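Local coordinates for SH3 domain-containing protein (Dictyostelium discoideum, PDB 4NQI) that remodels membranes through its N-terminal inverse BAR (I-BAR) domain, the part described here, in osmoregulation, phagocytosis and cytokinesis, and probably binds phosphatidylinositol lipids, at residues Y45-Q50 with A96-L100; E102-N107 with F191-Q197. One frame throughout, in Å; residues are numbered along the deposited sequence.

Overall arrangement
Both contacts lie in the elongated helical bundle of the I-BAR domain and share helix 72-140. Contact 1 sets this helix against helix 15-64; contact 2, which follows along the chain, sets it against helix 152-224. Their centres are about 13 Å apart. Between them the shared helix continues through a wider, pi-type turn in which Leu-99 O to Ile-104 N (3.0 Å) and Leu-100 O to Thr-105 N (3.1 Å) are probable i to i+5 hydrogen bonds, and Val-98 of contact 1 packs on Gln-197 of contact 2. Helix 72-140, the second of the three long helices, is thus joined to both others near the centre of the elongated subunit, and both contacts also touch the second subunit of the I-BAR dimer.

Contact 1: Y45-Q50 with A96-L100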
loop_
_atom_site.group_PDB
_atom_site.type_symbol
_atom_site.label_atom_id
_atom_site.label_comp_id
_atom_site.label_asym_id
_atom_site.label_seq_id
_atom_site.Cartn_x
_atom_site.Cartn_y
_atom_site.Cartn_z
ATOM N N TYR B 45 -7.100 -9.979 2.420
ATOM C CA TYR B 45 -6.158 -8.887 2.204
ATOM C C TYR B 45 -6.585 -8.055 1.001
ATOM O O TYR B 45 -6.572 -6.823 1.050
ATOM C CB TYR B 45 -4.746 -9.444 1.990
ATOM C CG TYR B 45 -3.664 -8.395 1.835
ATOM C CD1 TYR B 45 -3.068 -7.818 2.946
ATOM C CD2 TYR B 45 -3.227 -7.996 0.579
ATOM C CE1 TYR B 45 -2.075 -6.865 2.813
ATOM C CE2 TYR B 45 -2.234 -7.042 0.437
ATOM C CZ TYR B 45 -1.664 -6.481 1.558
ATOM O OH TYR B 45 -0.676 -5.533 1.428
ATOM N N GLN B 46 -6.967 -8.738 -0.073
ATOM C CA GLN B 46 -7.432 -8.080 -1.289
ATOM C C GLN B 46 -8.669 -7.219 -1.025
ATOM O O GLN B 46 -8.753 -6.080 -1.494
ATOM C CB GLN B 46 -7.717 -9.125 -2.373
ATOM C CG GLN B 46 -8.403 -8.584 -3.619
ATOM C CD GLN B 46 -9.904 -8.807 -3.608
ATOM O OE1 GLN B 46 -10.673 -7.945 -4.029
ATOM N NE2 GLN B 46 -10.327 -9.976 -3.138
ATOM N N GLN B 47 -9.617 -7.761 -0.263
ATOM C CA GLN B 47 -10.845 -7.046 0.079
ATOM C C GLN B 47 -10.558 -5.780 0.883
ATOM O O GLN B 47 -11.156 -4.728 0.638
ATOM C CB GLN B 47 -11.810 -7.966 0.837
ATOM C CG GLN B 47 -12.564 -8.953 -0.060
ATOM C CD GLN B 47 -13.202 -10.099 0.710
ATOM O OE1 GLN B 47 -13.264 -10.084 1.942
ATOM N NE2 GLN B 47 -13.675 -11.106 -0.018
ATOM N N GLN B 48 -9.638 -5.877 1.838
ATOM C CA GLN B 48 -9.257 -4.718 2.640
ATOM C C GLN B 48 -8.531 -3.662 1.808
ATOM O O GLN B 48 -8.642 -2.465 2.079
ATOM C CB GLN B 48 -8.398 -5.140 3.838
ATOM C CG GLN B 48 -9.141 -5.986 4.871
ATOM C CD GLN B 48 -10.369 -5.290 5.437
ATOM O OE1 GLN B 48 -10.444 -4.058 5.477
ATOM N NE2 GLN B 48 -11.341 -6.081 5.879
ATOM N N ALA B 49 -7.795 -4.110 0.794
ATOM C CA ALA B 49 -7.092 -3.200 -0.108
ATOM C C ALA B 49 -8.083 -2.360 -0.911
ATOM O O ALA B 49 -7.890 -1.152 -1.082
ATOM C CB ALA B 49 -6.173 -3.976 -1.037
ATOM N N GLN B 50 -9.139 -3.003 -1.405
ATOM C CA GLN B 50 -10.198 -2.299 -2.119
ATOM C C GLN B 50 -10.883 -1.292 -1.200
ATOM O O GLN B 50 -11.228 -0.191 -1.624
ATOM C CB GLN B 50 -11.236 -3.283 -2.666
ATOM C CG GLN B 50 -10.729 -4.227 -3.748
ATOM C CD GLN B 50 -11.866 -4.960 -4.440
ATOM O OE1 GLN B 50 -13.005 -4.489 -4.452
ATOM N NE2 GLN B 50 -11.562 -6.116 -5.018
ATOM N N ALA B 96 -5.039 -4.846 -6.189
ATOM C CA ALA B 96 -5.903 -5.823 -5.528
ATOM C C ALA B 96 -6.503 -6.810 -6.533
ATOM O O ALA B 96 -6.574 -8.014 -6.268
ATOM C CB ALA B 96 -7.004 -5.116 -4.757
ATOM N N LYS B 97 -6.927 -6.288 -7.682
ATOM C CA LYS B 97 -7.504 -7.103 -8.751
ATOM C C LYS B 97 -6.500 -8.126 -9.288
ATOM O O LYS B 97 -6.874 -9.255 -9.612
ATOM C CB LYS B 97 -7.983 -6.209 -9.899
ATOM C CG LYS B 97 -9.056 -5.185 -9.529
ATOM C CD LYS B 97 -10.444 -5.806 -9.485
ATOM C CE LYS B 97 -11.480 -4.906 -10.156
ATOM N NZ LYS B 97 -11.591 -3.566 -9.514
ATOM N N VAL B 98 -5.234 -7.722 -9.388
ATOM C CA VAL B 98 -4.166 -8.609 -9.851
ATOM C C VAL B 98 -3.964 -9.776 -8.885
ATOM O O VAL B 98 -3.852 -10.927 -9.309
ATOM C CB VAL B 98 -2.837 -7.844 -10.042
ATOM C CG1 VAL B 98 -1.669 -8.810 -10.196
ATOM C CG2 VAL B 98 -2.921 -6.916 -11.249
ATOM N N LEU B 99 -3.922 -9.472 -7.591
ATOM C CA LEU B 99 -3.809 -10.497 -6.556
ATOM C C LEU B 99 -4.968 -11.487 -6.646
ATOM O O LEU B 99 -4.789 -12.687 -6.426
ATOM C CB LEU B 99 -3.775 -9.852 -5.168
ATOM C CG LEU B 99 -3.644 -10.809 -3.978
ATOM C CD1 LEU B 99 -2.324 -11.558 -4.032
ATOM C CD2 LEU B 99 -3.788 -10.073 -2.650
ATOM N N LEU B 100 -6.151 -10.980 -6.983
ATOM C CA LEU B 100 -7.339 -11.819 -7.117
ATOM C C LEU B 100 -7.321 -12.636 -8.408
ATOM O O LEU B 100 -7.592 -13.838 -8.392
ATOM C CB LEU B 100 -8.611 -10.964 -7.068
ATOM C CG LEU B 100 -9.932 -11.724 -7.223
ATOM C CD1 LEU B 100 -10.173 -12.622 -6.023
ATOM C CD2 LEU B 100 -11.113 -10.781 -7.434
#
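An antiparallel helix-helix contact in the long bundle of the I-BAR domain joins residues 45-50 of helix 15-64 to residues 96-100 of helix 72-140. The short axes approach to 9.2 Å with their directions at 161°, and the backbones come nearest at Gln-46 and Ala-96, whose CA atoms are 5.0 Å apart. Ala-96 permits this closeness: its methyl group meets both Ala-49 (CB to CB, 4.0 Å) and the aliphatic part of Gln-50 (CG to Ala-96 CB, 4.0 Å). No hydrogen bond crosses the interface, which buries 310 Å² by van der Waals packing. Gln-46 points at the opposite helix and lays its aliphatic chain over it, while Leu-99 CD2 touches Gln-46 CB at 4.1 Å and the edge of the Tyr-45 ring at CD2, 3.9 Å away. Tyr-45 and Leu-99 also pack on Phe-198 of helix 152-224, so the third long helix closes this side. The Tyr-45 hydroxyl is hydrogen-bonded to Glu-89 of the second subunit, and Ala-49 packs on Leu-52 of that subunit, tying the contact to the dimer interface. Between the two backbones, Gln-46 CG sits 3.3 Å from the carbonyl oxygen Ala-96 O.

Contact 2: E102-N107 with F191-Q197; sequences EFITPN and FLSQFNQ
Two segments of the antiparallel helical bundle of the I-BAR domain, 102-107 on helix 72-140 and 191-197 on helix 152-224, pack with their axes 8.3 Å apart at closest approach and their directions at 145°. Phe-103 faces Gln-194 (CA to CA, 5.1 Å), and Asn-107 faces Phe-191 at 6.8 Å between CA atoms. Segment 102-107 is irregular, with a wider pi-type turn at 102-104 and a kink at Pro-106, whose nitrogen makes no bond to the preceding turn; 191-197 is helical throughout. The contact buries 415 Å², centred on Gln-194 and Phe-103. Gln-194 reaches across with chi1 m and chi2 t. Its OE1 accepts a hydrogen bond from Asn-107 ND2 (2.7 Å; Asn-107 chi1 t, chi2 -107°), NE2 lies 3.8 Å from Pro-106 CB, and CB rests 3.5 Å from Glu-102 O. Beside this bond, Phe-103 (chi1 t, chi2 65°) enters an aromatic cluster with Phe-191 and Phe-195, both also chi1 t, which forms part of the buried core between the helices. The edge of Phe-195 is directed at the face of Phe-103 in a T-shaped pair, centroids 5.1 Å apart and planes at 85°, with Phe-103 CZ 3.9 Å from Phe-195 CD1. Phe-191 meets Phe-103 obliquely, CE1 to CZ at 3.5 Å. Glu-102 CB and Gln-197 CB touch at 3.6 Å. Helix 15-64 packs against both segments, Ala-42 on Phe-103 and Phe-35 edge-to-face with Phe-191, while Phe-78 of the second subunit also meets Phe-191, bringing the cluster to the dimer interface.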
loop_
_atom_site.group_PDB
_atom_site.type_symbol
_atom_site.label_atom_id
_atom_site.label_comp_id
_atom_site.label_asym_id
_atom_site.label_seq_id
_atom_site.Cartn_x
_atom_site.Cartn_y
_atom_site.Cartn_z
ATOM N N GLU B 102 -4.675 -13.042 -10.707
ATOM C CA GLU B 102 -3.414 -13.681 -11.086
ATOM C C GLU B 102 -2.885 -14.669 -10.045
ATOM O O GLU B 102 -2.051 -15.518 -10.367
ATOM C CB GLU B 102 -2.343 -12.628 -11.389
ATOM C CG GLU B 102 -2.759 -11.565 -12.401
ATOM C CD GLU B 102 -2.650 -12.044 -13.834
ATOM O OE1 GLU B 102 -2.244 -13.207 -14.047
ATOM O OE2 GLU B 102 -2.967 -11.256 -14.750
ATOM N N PHE B 103 -3.357 -14.560 -8.803
ATOM C CA PHE B 103 -2.951 -15.503 -7.756
ATOM C C PHE B 103 -4.099 -16.318 -7.158
ATOM O O PHE B 103 -4.134 -17.541 -7.294
ATOM C CB PHE B 103 -2.195 -14.797 -6.625
ATOM C CG PHE B 103 -1.913 -15.689 -5.448
ATOM C CD1 PHE B 103 -1.065 -16.779 -5.577
ATOM C CD2 PHE B 103 -2.501 -15.446 -4.215
ATOM C CE1 PHE B 103 -0.806 -17.610 -4.498
ATOM C CE2 PHE B 103 -2.242 -16.270 -3.133
ATOM C CZ PHE B 103 -1.395 -17.354 -3.277
ATOM N N ILE B 104 -5.022 -15.631 -6.486
ATOM C CA ILE B 104 -6.091 -16.275 -5.718
ATOM C C ILE B 104 -6.901 -17.306 -6.511
ATOM O O ILE B 104 -6.939 -18.483 -6.147
ATOM C CB ILE B 104 -7.035 -15.228 -5.085
ATOM C CG1 ILE B 104 -6.310 -14.479 -3.964
ATOM C CG2 ILE B 104 -8.299 -15.888 -4.551
ATOM C CD1 ILE B 104 -7.004 -13.206 -3.531
ATOM N N THR B 105 -7.539 -16.865 -7.592
ATOM C CA THR B 105 -8.333 -17.766 -8.430
ATOM C C THR B 105 -7.504 -18.852 -9.150
ATOM O O THR B 105 -7.888 -20.022 -9.139
ATOM C CB THR B 105 -9.229 -16.991 -9.435
ATOM O OG1 THR B 105 -9.925 -15.938 -8.752
ATOM C CG2 THR B 105 -10.238 -17.921 -10.085
ATOM N N PRO B 106 -6.368 -18.479 -9.778
ATOM C CA PRO B 106 -5.589 -19.531 -10.448
ATOM C C PRO B 106 -4.940 -20.549 -9.504
ATOM O O PRO B 106 -4.787 -21.704 -9.901
ATOM C CB PRO B 106 -4.502 -18.746 -11.190
ATOM C CG PRO B 106 -5.061 -17.381 -11.349
ATOM C CD PRO B 106 -5.854 -17.137 -10.108
ATOM N N ASN B 107 -4.556 -20.144 -8.296
ATOM C CA ASN B 107 -3.927 -21.088 -7.369
ATOM C C ASN B 107 -4.956 -21.951 -6.642
ATOM O O ASN B 107 -4.665 -23.086 -6.260
ATOM C CB ASN B 107 -3.017 -20.371 -6.368
ATOM C CG ASN B 107 -1.926 -21.276 -5.819
ATOM O OD1 ASN B 107 -1.970 -21.693 -4.659
ATOM N ND2 ASN B 107 -0.940 -21.589 -6.657
ATOM N N PHE B 191 3.318 -21.673 -7.423
ATOM C CA PHE B 191 2.804 -20.843 -6.336
ATOM C C PHE B 191 3.515 -19.493 -6.301
ATOM O O PHE B 191 2.869 -18.443 -6.271
ATOM C CB PHE B 191 2.968 -21.564 -4.993
ATOM C CG PHE B 191 2.619 -20.717 -3.796
ATOM C CD1 PHE B 191 1.299 -20.558 -3.403
ATOM C CD2 PHE B 191 3.617 -20.094 -3.055
ATOM C CE1 PHE B 191 0.978 -19.783 -2.298
ATOM C CE2 PHE B 191 3.299 -19.320 -1.950
ATOM C CZ PHE B 191 1.979 -19.166 -1.573
ATOM N N LEU B 192 4.845 -19.529 -6.305
ATOM C CA LEU B 192 5.647 -18.311 -6.294
ATOM C C LEU B 192 5.479 -17.515 -7.587
ATOM O O LEU B 192 5.366 -16.286 -7.556
ATOM C CB LEU B 192 7.124 -18.643 -6.061
ATOM C CG LEU B 192 7.501 -19.156 -4.668
ATOM C CD1 LEU B 192 8.977 -19.551 -4.600
ATOM C CD2 LEU B 192 7.182 -18.107 -3.613
ATOM N N SER B 193 5.456 -18.218 -8.716
ATOM C CA SER B 193 5.305 -17.583 -10.025
ATOM C C SER B 193 4.005 -16.786 -10.124
ATOM O O SER B 193 3.957 -15.727 -10.758
ATOM C CB SER B 193 5.353 -18.641 -11.130
ATOM O OG SER B 193 5.305 -18.047 -12.412
ATOM N N GLN B 194 2.953 -17.300 -9.493
ATOM C CA GLN B 194 1.666 -16.616 -9.479
ATOM C C GLN B 194 1.670 -15.457 -8.485
ATOM O O GLN B 194 1.153 -14.381 -8.785
ATOM C CB GLN B 194 0.535 -17.604 -9.174
ATOM C CG GLN B 194 0.235 -18.564 -10.326
ATOM C CD GLN B 194 -0.669 -19.717 -9.924
ATOM O OE1 GLN B 194 -0.941 -19.930 -8.740
ATOM N NE2 GLN B 194 -1.132 -20.474 -10.911
ATOM N N PHE B 195 2.262 -15.672 -7.312
ATOM C CA PHE B 195 2.353 -14.616 -6.304
ATOM C C PHE B 195 3.192 -13.441 -6.813
ATOM O O PHE B 195 2.943 -12.290 -6.448
ATOM C CB PHE B 195 2.928 -15.159 -4.989
ATOM C CG PHE B 195 2.525 -14.364 -3.776
ATOM C CD1 PHE B 195 1.302 -14.591 -3.158
ATOM C CD2 PHE B 195 3.362 -13.388 -3.255
ATOM C CE1 PHE B 195 0.923 -13.859 -2.042
ATOM C CE2 PHE B 195 2.987 -12.654 -2.138
ATOM C CZ PHE B 195 1.767 -12.890 -1.534
ATOM N N ASN B 196 4.173 -13.738 -7.665
ATOM C CA ASN B 196 5.040 -12.714 -8.251
ATOM C C ASN B 196 4.289 -11.613 -9.011
ATOM O O ASN B 196 4.762 -10.480 -9.094
ATOM C CB ASN B 196 6.073 -13.355 -9.182
ATOM C CG ASN B 196 7.197 -14.041 -8.432
ATOM O OD1 ASN B 196 7.358 -13.867 -7.223
ATOM N ND2 ASN B 196 7.995 -14.818 -9.157
ATOM N N GLN B 197 3.136 -11.955 -9.578
ATOM C CA GLN B 197 2.335 -10.982 -10.317
ATOM C C GLN B 197 1.874 -9.849 -9.405
ATOM O O GLN B 197 1.837 -8.687 -9.813
ATOM C CB GLN B 197 1.125 -11.660 -10.962
ATOM C CG GLN B 197 1.478 -12.875 -11.813
ATOM C CD GLN B 197 2.449 -12.539 -12.926
ATOM O OE1 GLN B 197 2.288 -11.539 -13.626
ATOM N NE2 GLN B 197 3.470 -13.371 -13.089
#